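PDB 3OC7: enoyl-CoA hydratase from Mycobacterium avium, which probably catalyses the reversible addition of water to the double bond of enoyl-CoA thioesters, a step of fatty acid breakdown. Local coordinates for the interface of chains A and B. Coordinates in Å, arbitrary orientation; residue numbers count along the deposited sequence, not the author numbering. Chains: chain A/B, Enoyl-CoA hydratase.

The interface of chains A and B. Residues chain A 146-147, 149, 249, 265; chain B 209-212, 214.
B:Ser211 touches A:Trp265, A:Glu249 and A:Ala146 at once, a worked example of how a helix-capping residue can double as an interface residue. It stands just before helix 212-245 of chain B and meets elements from near the C-terminus of chain A, together with its 3-10 helix 145-148. Crotonase-family enzymes commonly assemble as trimers, and the deposited assembly holds three copies, so this patch is likely part of a trimer contact.

Hydrogen bonds tie the two sides together. The B:Ser211 hydroxyl OG gives its hydrogen to A:Glu249 OE1 at 2.7 Å, meeting the carboxylate oxygen nearly along its C-O axis. The same OG accepts from B:Gly214 N at 3.0 Å, an N-cap bond within chain B. One hydroxyl thus serves the helix start and the partner chain together, and the amino end of helix 212-245 may favour the negative charge expected on A:Glu249. B:Ser211 N donates to A:Ala146 O (3.1 Å). The indole A:Trp265 NE1 donates to B:Arg209 O at 3.2 Å. That bond is almost straight at the hydrogen (177°) and in the ring plane, yet above the plane of the carbonyl.

Apolar packing uses the indole face. B:Ser211 CB sits 3.3 Å above the A:Trp265 ring plane, a CH-pi contact, while CA lies over the five-membered ring. With CG between backbone N and carbonyl carbon (chi1 58°), the indole lays this face on B:Ser211 while NE1 points at B:Arg209 O.

A:Arg147 and B:Arg209 lie against each other, although both are expected to be positive, because a methylene supplies the contact. Their extended chains cross obliquely, with guanidinium planes 34° apart, and B:Arg209 CD lies over the centre of the A:Arg147 guanidinium, 3.6 Å from CZ.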
# COMPACT_ATOMS: atom_id res chain seq x y z
N ALA A 146 5.20 -17.41 -15.73
CA ALA A 146 4.63 -18.73 -15.38
C ALA A 146 4.28 -19.57 -16.61
O ALA A 146 4.37 -20.80 -16.56
CB ALA A 146 3.42 -18.57 -14.47
N ARG A 147 3.90 -18.90 -17.71
CA ARG A 147 3.57 -19.57 -18.98
C ARG A 147 4.76 -20.26 -19.64
O ARG A 147 4.56 -21.13 -20.51
CB ARG A 147 2.92 -18.57 -19.97
CG ARG A 147 1.64 -17.93 -19.45
CD ARG A 147 0.87 -17.18 -20.53
NE ARG A 147 -0.32 -16.53 -19.99
CZ ARG A 147 -1.17 -15.80 -20.71
NH1 ARG A 147 -0.98 -15.64 -22.02
NH2 ARG A 147 -2.23 -15.24 -20.14
N GLY A 149 7.27 -21.55 -17.54
CA GLY A 149 7.82 -22.38 -16.47
C GLY A 149 8.67 -21.73 -15.39
O GLY A 149 9.26 -22.43 -14.56
N GLU A 249 10.69 -28.09 -16.66
CA GLU A 249 9.52 -27.33 -17.11
C GLU A 249 9.88 -26.04 -17.85
O GLU A 249 9.18 -25.63 -18.79
CB GLU A 249 8.50 -27.08 -15.97
CG GLU A 249 7.54 -28.26 -15.74
CD GLU A 249 6.64 -28.11 -14.52
OE1 GLU A 249 6.16 -26.99 -14.21
OE2 GLU A 249 6.40 -29.15 -13.86
N TRP A 265 2.02 -29.41 -20.62
CA TRP A 265 1.15 -29.41 -19.44
C TRP A 265 -0.31 -29.00 -19.73
O TRP A 265 -1.19 -29.26 -18.91
CB TRP A 265 1.73 -28.60 -18.26
CG TRP A 265 2.04 -27.15 -18.55
CD1 TRP A 265 1.15 -26.10 -18.56
CD2 TRP A 265 3.33 -26.58 -18.83
NE1 TRP A 265 1.80 -24.93 -18.87
CE2 TRP A 265 3.14 -25.19 -19.03
CE3 TRP A 265 4.63 -27.11 -18.95
CZ2 TRP A 265 4.19 -24.32 -19.34
CZ3 TRP A 265 5.68 -26.25 -19.26
CH2 TRP A 265 5.45 -24.86 -19.44
N ARG B 209 -3.03 -21.57 -18.10
CA ARG B 209 -1.92 -21.52 -19.07
C ARG B 209 -0.52 -21.67 -18.40
O ARG B 209 0.45 -22.02 -19.08
CB ARG B 209 -1.95 -20.22 -19.88
CG ARG B 209 -3.19 -20.03 -20.76
CD ARG B 209 -3.09 -18.73 -21.56
NE ARG B 209 -4.37 -18.41 -22.19
CZ ARG B 209 -4.74 -18.79 -23.40
NH1 ARG B 209 -3.94 -19.53 -24.16
NH2 ARG B 209 -5.93 -18.44 -23.86
N GLY B 210 -0.42 -21.36 -17.11
CA GLY B 210 0.85 -21.47 -16.36
C GLY B 210 1.22 -22.91 -16.00
O GLY B 210 0.34 -23.77 -15.84
N SER B 211 2.52 -23.17 -15.87
CA SER B 211 3.00 -24.51 -15.48
C SER B 211 2.84 -24.75 -13.97
O SER B 211 2.79 -23.78 -13.20
CB SER B 211 4.47 -24.69 -15.90
OG SER B 211 5.37 -24.48 -14.82
N PRO B 212 2.75 -26.03 -13.52
CA PRO B 212 2.62 -26.23 -12.06
C PRO B 212 3.76 -25.60 -11.22
O PRO B 212 3.49 -24.98 -10.18
CB PRO B 212 2.56 -27.75 -11.90
CG PRO B 212 2.05 -28.25 -13.23
CD PRO B 212 2.61 -27.30 -14.27
N GLY B 214 5.84 -23.04 -12.24
CA GLY B 214 5.81 -21.57 -12.41
C GLY B 214 4.76 -20.88 -11.55
O GLY B 214 5.05 -19.85 -10.94